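Local coordinates for protein restriction endonuclease S subunits (Thermoanaerobacter tengcongensis, PDB 3OKG) that probably recognises the DNA target sequence as the specificity (S) subunit of a type I restriction-modification methyltransferase, at residues D288-R294 and R311-R317; I240-P246 and C277-K282; R82-R86 and F118-R122. Numbering follows the deposited sequence.

Overall arrangement
Two target recognition domains, held apart by long helices, share the three contacts. Interactions 1 and 2 belong to the second domain and interaction 3 to the first. The centres of interactions 1 and 2 are about 12 Å apart, and the two are directly joined: strand 313-318 is the sheet neighbour of strand 237-241, with Leu313 O 2.8 Å from Gly242 N and Ala315 N 2.9 Å from Ile240 O. Interaction 2 therefore continues, at the surface, from the edge of the sheet whose interior pairing is interaction 1. Interaction 3 lies on the other side of the chain's centre, about 66 Å from interaction 1 and about 73 Å from interaction 2, between centres, and carries a bound sulfate.

Interaction 1 (D288-R294 and R311-R317); sequences DVLISVR and RGLAALR
Segments 288-294 and 311-317 form an antiparallel β pair, with extended backbones in strands 289-292 and 313-317 whose axes approach to 4.7 Å at 152°. At the start of the second segment, Arg311 brings its guanidinium near that of Arg294, a like-charged and poorly ordered partner. Gly312 O accepts from Val293 N (2.7 Å), just where Val293 (psi 11°) leaves the strand conformation. Leu313 (m, t) faces Ser292 in a non-hydrogen-bonded pair. Ala314 and Ile291 form a hydrogen-bonded pair, with Ala314 N to Ile291 O 2.9 Å and Ile291 N to Ala314 O 3.0 Å; Ala314 CB touches Ile291 CG2 and Val293 CG1, both at 3.7 Å. Ala315 pairs with Leu290, non-hydrogen-bonded, CB to CD2 4.0 Å. Leu316 and Val289 close the ladder (Leu316 N to Val289 O 2.8 Å, Val289 N to Leu316 O 2.9 Å). Arg317 (chi3 m) ends in a salt bridge, NE to Asp288 OD1 2.9 Å, while Asp288 OD2 also accepts from Arg285 N. These are the central strands of a four-stranded antiparallel sheet in the second DNA specificity domain, flanked by strands 237-241 and 300-302: Val289 and Leu316 face helix 324-333, whereas Leu290 and Ala315 meet Ala284 of strand 283-284.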
loop_
_atom_site.group_PDB
_atom_site.type_symbol
_atom_site.label_atom_id
_atom_site.label_comp_id
_atom_site.label_asym_id
_atom_site.label_seq_id
_atom_site.Cartn_x
_atom_site.Cartn_y
_atom_site.Cartn_z
ATOM N N ASP A 288 -26.617 20.716 -3.460
ATOM C CA ASP A 288 -25.750 21.864 -3.223
ATOM C C ASP A 288 -24.321 21.494 -2.894
ATOM O O ASP A 288 -24.052 20.525 -2.176
ATOM C CB ASP A 288 -26.235 22.722 -2.056
ATOM C CG ASP A 288 -27.691 23.103 -2.175
ATOM O OD1 ASP A 288 -28.268 22.943 -3.269
ATOM O OD2 ASP A 288 -28.266 23.550 -1.159
ATOM N N VAL A 289 -23.405 22.293 -3.419
ATOM C CA VAL A 289 -21.993 22.119 -3.174
ATOM C C VAL A 289 -21.637 22.895 -1.932
ATOM O O VAL A 289 -22.109 24.018 -1.746
ATOM C CB VAL A 289 -21.180 22.636 -4.401
ATOM C CG1 VAL A 289 -19.684 22.637 -4.102
ATOM C CG2 VAL A 289 -21.489 21.767 -5.638
ATOM N N LEU A 290 -20.833 22.298 -1.058
ATOM C CA LEU A 290 -20.391 22.983 0.151
ATOM C C LEU A 290 -18.949 23.382 -0.058
ATOM O O LEU A 290 -18.170 22.627 -0.641
ATOM C CB LEU A 290 -20.516 22.071 1.394
ATOM C CG LEU A 290 -21.883 21.429 1.661
ATOM C CD1 LEU A 290 -21.794 20.385 2.761
ATOM C CD2 LEU A 290 -22.936 22.480 2.015
ATOM N N ILE A 291 -18.574 24.557 0.418
ATOM C CA ILE A 291 -17.201 25.012 0.231
ATOM C C ILE A 291 -16.699 25.671 1.507
ATOM O O ILE A 291 -17.462 26.338 2.195
ATOM C CB ILE A 291 -17.091 25.969 -0.967
ATOM C CG1 ILE A 291 -15.631 26.310 -1.262
ATOM C CG2 ILE A 291 -17.929 27.223 -0.739
ATOM C CD1 ILE A 291 -15.408 26.810 -2.675
ATOM N N SER A 292 -15.427 25.458 1.834
ATOM C CA SER A 292 -14.852 26.007 3.053
ATOM C C SER A 292 -14.482 27.454 2.816
ATOM O O SER A 292 -13.791 27.763 1.861
ATOM C CB SER A 292 -13.611 25.223 3.469
ATOM O OG SER A 292 -12.945 25.865 4.543
ATOM N N VAL A 293 -14.946 28.346 3.684
ATOM C CA VAL A 293 -14.668 29.770 3.500
ATOM C C VAL A 293 -13.781 30.300 4.622
ATOM O O VAL A 293 -13.576 31.509 4.740
ATOM C CB VAL A 293 -15.972 30.591 3.422
ATOM C CG1 VAL A 293 -16.712 30.280 2.130
ATOM C CG2 VAL A 293 -16.871 30.296 4.636
ATOM N N ARG A 294 -13.237 29.387 5.423
ATOM C CA ARG A 294 -12.511 29.757 6.635
ATOM C C ARG A 294 -10.985 29.660 6.750
ATOM O O ARG A 294 -10.278 30.649 6.563
ATOM C CB ARG A 294 -13.075 28.993 7.839
ATOM C CG ARG A 294 -13.989 29.824 8.727
ATOM C CD ARG A 294 -14.155 31.233 8.184
ATOM N NE ARG A 294 -14.496 32.188 9.234
ATOM C CZ ARG A 294 -14.449 31.917 10.534
ATOM N NH1 ARG A 294 -14.075 30.715 10.950
ATOM N NH2 ARG A 294 -14.777 32.847 11.420
ATOM N N ARG A 311 -20.280 29.308 10.302
ATOM C CA ARG A 311 -19.226 30.256 9.923
ATOM C C ARG A 311 -18.275 29.784 8.835
ATOM O O ARG A 311 -17.774 30.589 8.052
ATOM C CB ARG A 311 -18.325 30.519 11.133
ATOM C CG ARG A 311 -18.519 31.801 11.902
ATOM C CD ARG A 311 -17.179 32.116 12.553
ATOM N NE ARG A 311 -17.258 32.792 13.841
ATOM C CZ ARG A 311 -16.213 32.955 14.651
ATOM N NH1 ARG A 311 -15.019 32.487 14.300
ATOM N NH2 ARG A 311 -16.357 33.582 15.812
ATOM N N GLY A 312 -17.958 28.492 8.845
ATOM C CA GLY A 312 -16.845 27.982 8.066
ATOM C C GLY A 312 -17.185 27.607 6.638
ATOM O O GLY A 312 -16.282 27.426 5.805
ATOM N N LEU A 313 -18.480 27.487 6.362
ATOM C CA LEU A 313 -18.959 27.003 5.071
ATOM C C LEU A 313 -19.772 28.041 4.302
ATOM O O LEU A 313 -20.374 28.937 4.895
ATOM C CB LEU A 313 -19.843 25.778 5.279
ATOM C CG LEU A 313 -19.143 24.561 5.892
ATOM C CD1 LEU A 313 -20.096 23.403 5.976
ATOM C CD2 LEU A 313 -17.917 24.204 5.055
ATOM N N ALA A 314 -19.768 27.914 2.978
ATOM C CA ALA A 314 -20.818 28.480 2.141
ATOM C C ALA A 314 -21.480 27.301 1.416
ATOM O O ALA A 314 -20.846 26.275 1.199
ATOM C CB ALA A 314 -20.226 29.474 1.142
ATOM N N ALA A 315 -22.759 27.425 1.075
ATOM C CA ALA A 315 -23.407 26.449 0.203
ATOM C C ALA A 315 -23.735 27.095 -1.154
ATOM O O ALA A 315 -24.194 28.243 -1.211
ATOM C CB ALA A 315 -24.655 25.905 0.843
ATOM N N LEU A 316 -23.487 26.367 -2.237
ATOM C CA LEU A 316 -23.715 26.868 -3.598
ATOM C C LEU A 316 -24.781 26.022 -4.244
ATOM O O LEU A 316 -24.643 24.792 -4.359
ATOM C CB LEU A 316 -22.429 26.770 -4.420
ATOM C CG LEU A 316 -21.196 27.255 -3.661
ATOM C CD1 LEU A 316 -19.922 26.855 -4.411
ATOM C CD2 LEU A 316 -21.265 28.751 -3.473
ATOM N N ARG A 317 -25.872 26.656 -4.637
ATOM C CA ARG A 317 -26.968 25.896 -5.211
ATOM C C ARG A 317 -27.122 26.303 -6.655
ATOM O O ARG A 317 -27.574 27.412 -6.940
ATOM C CB ARG A 317 -28.274 26.130 -4.469
ATOM C CG ARG A 317 -29.387 25.213 -4.968
ATOM C CD ARG A 317 -30.637 25.319 -4.115
ATOM N NE ARG A 317 -30.418 24.838 -2.748
ATOM C CZ ARG A 317 -30.749 25.510 -1.647
ATOM N NH1 ARG A 317 -31.335 26.700 -1.733
ATOM N NH2 ARG A 317 -30.507 24.987 -0.457
#

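Interaction 2 (I240-P246 and C277-K282)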
loop_
_atom_site.group_PDB
_atom_site.type_symbol
_atom_site.label_atom_id
_atom_site.label_comp_id
_atom_site.label_asym_id
_atom_site.label_seq_id
_atom_site.Cartn_x
_atom_site.Cartn_y
_atom_site.Cartn_z
ATOM N N ILE A 240 -24.977 30.995 -0.348
ATOM C CA ILE A 240 -25.484 31.106 1.020
ATOM C C ILE A 240 -24.284 31.040 1.971
ATOM O O ILE A 240 -23.631 30.005 2.049
ATOM C CB ILE A 240 -26.392 29.889 1.317
ATOM C CG1 ILE A 240 -27.581 29.845 0.348
ATOM C CG2 ILE A 240 -26.854 29.870 2.768
ATOM C CD1 ILE A 240 -27.377 28.918 -0.862
ATOM N N MET A 241 -23.958 32.128 2.669
ATOM C CA MET A 241 -22.847 32.080 3.623
ATOM C C MET A 241 -23.360 31.501 4.949
ATOM O O MET A 241 -24.363 31.963 5.477
ATOM C CB MET A 241 -22.260 33.467 3.880
ATOM C CG MET A 241 -21.710 34.204 2.668
ATOM S SD MET A 241 -20.344 33.352 1.865
ATOM C CE MET A 241 -21.273 32.342 0.736
ATOM N N GLY A 242 -22.679 30.497 5.488
ATOM C CA GLY A 242 -23.156 29.868 6.711
ATOM C C GLY A 242 -23.040 30.785 7.925
ATOM O O GLY A 242 -22.238 31.730 7.932
ATOM N N GLN A 243 -23.837 30.505 8.955
ATOM C CA GLN A 243 -23.791 31.282 10.193
ATOM C C GLN A 243 -23.831 30.371 11.408
ATOM O O GLN A 243 -24.502 29.346 11.384
ATOM C CB GLN A 243 -25.007 32.194 10.312
ATOM C CG GLN A 243 -25.142 33.308 9.296
ATOM C CD GLN A 243 -26.351 34.158 9.618
ATOM O OE1 GLN A 243 -27.349 34.149 8.896
ATOM N NE2 GLN A 243 -26.287 34.864 10.742
ATOM N N SER A 244 -23.149 30.781 12.471
ATOM C CA SER A 244 -23.234 30.088 13.754
ATOM C C SER A 244 -24.553 30.409 14.446
ATOM O O SER A 244 -24.822 31.568 14.771
ATOM C CB SER A 244 -22.061 30.481 14.658
ATOM O OG SER A 244 -21.989 31.885 14.820
ATOM N N PRO A 245 -25.390 29.384 14.659
ATOM C CA PRO A 245 -26.656 29.553 15.377
ATOM C C PRO A 245 -26.342 29.853 16.839
ATOM O O PRO A 245 -25.179 29.745 17.244
ATOM C CB PRO A 245 -27.313 28.166 15.281
ATOM C CG PRO A 245 -26.430 27.341 14.374
ATOM C CD PRO A 245 -25.083 27.967 14.398
ATOM N N PRO A 246 -27.359 30.225 17.629
ATOM C CA PRO A 246 -27.088 30.389 19.059
ATOM C C PRO A 246 -26.616 29.060 19.633
ATOM O O PRO A 246 -27.279 28.035 19.435
ATOM C CB PRO A 246 -28.458 30.755 19.640
ATOM C CG PRO A 246 -29.263 31.246 18.477
ATOM C CD PRO A 246 -28.769 30.482 17.290
ATOM N N CYS A 277 -28.911 20.921 14.829
ATOM C CA CYS A 277 -29.239 22.273 15.290
ATOM C C CYS A 277 -30.738 22.487 15.201
ATOM O O CYS A 277 -31.316 22.436 14.118
ATOM C CB CYS A 277 -28.505 23.344 14.480
ATOM S SG CYS A 277 -29.103 25.054 14.783
ATOM N N SER A 278 -31.372 22.714 16.350
ATOM C CA SER A 278 -32.822 22.847 16.415
ATOM C C SER A 278 -33.305 24.184 15.820
ATOM O O SER A 278 -34.510 24.440 15.738
ATOM C CB SER A 278 -33.282 22.741 17.874
ATOM O OG SER A 278 -32.659 23.760 18.639
ATOM N N ALA A 279 -32.366 25.034 15.410
ATOM C CA ALA A 279 -32.716 26.352 14.877
ATOM C C ALA A 279 -32.007 26.649 13.558
ATOM O O ALA A 279 -31.253 27.615 13.473
ATOM C CB ALA A 279 -32.397 27.449 15.901
ATOM N N PRO A 280 -32.264 25.827 12.530
ATOM C CA PRO A 280 -31.581 25.892 11.230
ATOM C C PRO A 280 -31.620 27.287 10.611
ATOM O O PRO A 280 -32.686 27.742 10.206
ATOM C CB PRO A 280 -32.403 24.941 10.356
ATOM C CG PRO A 280 -33.119 24.055 11.300
ATOM C CD PRO A 280 -33.365 24.850 12.531
ATOM N N GLN A 281 -30.466 27.933 10.514
ATOM C CA GLN A 281 -30.375 29.297 10.008
ATOM C C GLN A 281 -30.081 29.388 8.503
ATOM O O GLN A 281 -30.821 30.014 7.743
ATOM C CB GLN A 281 -29.226 30.008 10.727
ATOM C CG GLN A 281 -29.430 31.477 11.024
ATOM C CD GLN A 281 -28.575 31.939 12.196
ATOM O OE1 GLN A 281 -27.600 32.670 12.022
ATOM N NE2 GLN A 281 -28.930 31.493 13.398
ATOM N N LYS A 282 -28.991 28.760 8.087
ATOM C CA LYS A 282 -28.578 28.765 6.687
ATOM C C LYS A 282 -28.665 27.312 6.219
ATOM O O LYS A 282 -27.947 26.455 6.723
ATOM C CB LYS A 282 -27.160 29.306 6.518
ATOM C CG LYS A 282 -27.000 30.785 6.867
ATOM C CD LYS A 282 -27.885 31.669 5.990
ATOM C CE LYS A 282 -27.383 33.113 5.964
ATOM N NZ LYS A 282 -28.353 34.036 5.304
HETATM O O HOH W 1 -27.178 27.824 9.825
HETATM O O HOH W 2 -25.490 33.751 13.159
#
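This is a mostly polar, water-bridged surface contact in which the chain running out of edge strand 237-241 lies beside the loop between strands 276-277 and 283-284. Two waters connect the segments. One accepts from Lys282 N (2.7 Å) and gives a weak bond to Gln243 O (3.5 Å); the other donates to Ser244 O (2.8 Å) and to Gln281 OE1 (2.6 Å). Gln243 NE2 also comes within 2.9 Å of Gln281 OE1, but at an angle too poor for a direct bond. The aliphatic part of Lys282, folded by its m, m start, fills the other end: its CB lies 3.8 Å from Ile240 CG2 and its CG 3.2 Å from Met241 O, a carbonyl buried here without a polar partner. Pro245 supplies the apolar contact, its CG 3.5 Å from Cys277 SG, beside Phe259. Ala279 N donates to the same Cys277 SG (3.3 Å) within the loop. The contact thus ties the four-stranded antiparallel sheet to the neighbouring mixed sheet within this S subunit's second DNA specificity domain.

Interaction 3 (R82-R86 and F118-R122). With SO4 (sulfate ion), chain H.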
loop_
_atom_site.group_PDB
_atom_site.type_symbol
_atom_site.label_atom_id
_atom_site.label_comp_id
_atom_site.label_asym_id
_atom_site.label_seq_id
_atom_site.Cartn_x
_atom_site.Cartn_y
_atom_site.Cartn_z
ATOM N N ARG A 82 29.678 -16.203 14.628
ATOM C CA ARG A 82 30.401 -17.461 14.802
ATOM C C ARG A 82 30.088 -18.571 13.799
ATOM O O ARG A 82 30.799 -19.573 13.766
ATOM C CB ARG A 82 30.228 -17.999 16.233
ATOM C CG ARG A 82 30.767 -17.072 17.318
ATOM C CD ARG A 82 32.296 -17.063 17.420
ATOM N NE ARG A 82 32.714 -16.305 18.602
ATOM C CZ ARG A 82 32.736 -14.976 18.690
ATOM N NH1 ARG A 82 32.390 -14.213 17.649
ATOM N NH2 ARG A 82 33.112 -14.405 19.828
ATOM N N LYS A 83 29.045 -18.413 12.989
ATOM C CA LYS A 83 28.667 -19.514 12.080
ATOM C C LYS A 83 29.234 -19.265 10.705
ATOM O O LYS A 83 28.997 -18.213 10.130
ATOM C CB LYS A 83 27.137 -19.678 12.003
ATOM C CG LYS A 83 26.535 -20.276 13.274
ATOM C CD LYS A 83 25.019 -20.470 13.170
ATOM C CE LYS A 83 24.502 -21.219 14.419
ATOM N NZ LYS A 83 23.037 -21.466 14.351
ATOM N N VAL A 84 29.973 -20.249 10.180
ATOM C CA VAL A 84 30.631 -20.103 8.894
ATOM C C VAL A 84 29.601 -20.377 7.812
ATOM O O VAL A 84 28.904 -21.377 7.867
ATOM C CB VAL A 84 31.761 -21.122 8.733
ATOM C CG1 VAL A 84 32.271 -21.126 7.311
ATOM C CG2 VAL A 84 32.887 -20.841 9.716
ATOM N N ILE A 85 29.459 -19.466 6.861
ATOM C CA ILE A 85 28.538 -19.735 5.765
ATOM C C ILE A 85 29.284 -20.076 4.487
ATOM O O ILE A 85 30.436 -19.659 4.275
ATOM C CB ILE A 85 27.569 -18.574 5.514
ATOM C CG1 ILE A 85 28.338 -17.262 5.266
ATOM C CG2 ILE A 85 26.653 -18.428 6.717
ATOM C CD1 ILE A 85 27.440 -16.015 5.038
ATOM N N ARG A 86 28.604 -20.815 3.626
ATOM C CA ARG A 86 29.176 -21.233 2.343
ATOM C C ARG A 86 28.224 -20.876 1.212
ATOM O O ARG A 86 27.009 -20.768 1.411
ATOM C CB ARG A 86 29.439 -22.743 2.343
ATOM C CG ARG A 86 30.462 -23.211 3.395
ATOM C CD ARG A 86 31.879 -22.807 2.989
ATOM N NE ARG A 86 32.834 -23.142 4.041
ATOM C CZ ARG A 86 34.093 -22.714 4.082
ATOM N NH1 ARG A 86 34.569 -21.924 3.124
ATOM N NH2 ARG A 86 34.877 -23.079 5.091
ATOM N N PHE A 118 20.970 -17.214 13.089
ATOM C CA PHE A 118 20.472 -17.931 11.907
ATOM C C PHE A 118 20.690 -19.412 12.008
ATOM O O PHE A 118 21.781 -19.887 12.358
ATOM C CB PHE A 118 21.194 -17.500 10.619
ATOM C CG PHE A 118 20.943 -16.071 10.197
ATOM C CD1 PHE A 118 19.770 -15.726 9.530
ATOM C CD2 PHE A 118 21.914 -15.090 10.391
ATOM C CE1 PHE A 118 19.531 -14.404 9.102
ATOM C CE2 PHE A 118 21.696 -13.760 9.953
ATOM C CZ PHE A 118 20.505 -13.416 9.299
ATOM N N CYS A 119 19.676 -20.165 11.616
ATOM C CA CYS A 119 19.875 -21.575 11.327
ATOM C C CYS A 119 20.503 -21.708 9.932
ATOM O O CYS A 119 19.967 -21.163 8.959
ATOM C CB CYS A 119 18.518 -22.295 11.349
ATOM S SG CYS A 119 18.616 -24.015 10.860
ATOM N N VAL A 120 21.605 -22.446 9.823
ATOM C CA VAL A 120 22.322 -22.549 8.529
ATOM C C VAL A 120 21.920 -23.861 7.843
ATOM O O VAL A 120 22.144 -24.930 8.366
ATOM C CB VAL A 120 23.870 -22.452 8.685
ATOM C CG1 VAL A 120 24.547 -22.603 7.322
ATOM C CG2 VAL A 120 24.287 -21.068 9.266
ATOM N N ILE A 121 21.284 -23.741 6.689
ATOM C CA ILE A 121 20.681 -24.854 5.990
ATOM C C ILE A 121 21.488 -25.079 4.716
ATOM O O ILE A 121 21.317 -24.350 3.735
ATOM C CB ILE A 121 19.207 -24.488 5.641
ATOM C CG1 ILE A 121 18.357 -24.446 6.925
ATOM C CG2 ILE A 121 18.639 -25.430 4.596
ATOM C CD1 ILE A 121 17.088 -23.538 6.791
ATOM N N ARG A 122 22.366 -26.085 4.755
ATOM C CA ARG A 122 23.313 -26.382 3.690
ATOM C C ARG A 122 22.874 -27.590 2.897
ATOM O O ARG A 122 22.893 -28.714 3.420
ATOM C CB ARG A 122 24.697 -26.636 4.302
ATOM C CG ARG A 122 25.820 -26.899 3.272
ATOM C CD ARG A 122 27.200 -26.706 3.922
ATOM N NE ARG A 122 27.308 -25.341 4.460
ATOM C CZ ARG A 122 28.171 -24.968 5.401
ATOM N NH1 ARG A 122 29.036 -25.850 5.905
ATOM N NH2 ARG A 122 28.172 -23.714 5.832
HETATM S S SO4 H . 32.758 -26.060 6.570
HETATM O O1 SO4 H . 34.066 -26.654 6.845
HETATM O O2 SO4 H . 32.573 -25.979 5.121
HETATM O O3 SO4 H . 31.707 -26.898 7.159
HETATM O O4 SO4 H . 32.691 -24.713 7.142
HETATM O O HOH W 3 22.962 -23.521 11.998
HETATM O O HOH W 4 30.217 -24.410 7.971
#
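Long side chains, rather than backbone pairing, join segments 82-86 and 118-122. Strands 82-84 and 118-121 run at 21° to each other, with axes 8.9 Å apart at closest, too far for a β ladder. Lys83 spans the gap: after chi1 in m, its other three torsions are all t, and the extended chain brings NZ to Phe118 O (2.8 Å). The same ammonium forms a salt bridge with Asp161, and a water that accepts from Lys83 NZ (3.1 Å) and Val120 N (2.8 Å) ties it further to the second strand. On the way, Lys83 CD passes Val120 CG2 at 4.0 Å, and Ile85 CG2 adds a looser contact to Val120 CG2 at 4.4 Å.

At the other end, Arg122 (t, t, m) reaches back so that NH2 gives a weak hydrogen bond to Val84 O (3.2 Å); its stronger partner is Asp89, through a salt bridge. Arg86, bent by m, m at chi1 and chi2, lays CG over one face of the Arg122 guanidinium, 3.4 Å from Arg122 NH2. A sulfate, probably from the crystallisation liquor, lies against both arginines through weak bonds (Arg86 NE to sulfate O2 3.0 Å, Arg122 NH1 to sulfate O3 3.1 Å), and a water links Arg122 NH1 (2.8 Å) to sulfate O4 (2.6 Å).

The contact bridges the edges of two sheets of the first specificity domain: strand 81-84 borders strand 113-115, and strand 118-121 borders strand 90-93, with helix 161-165 against Cys119 and Ile121.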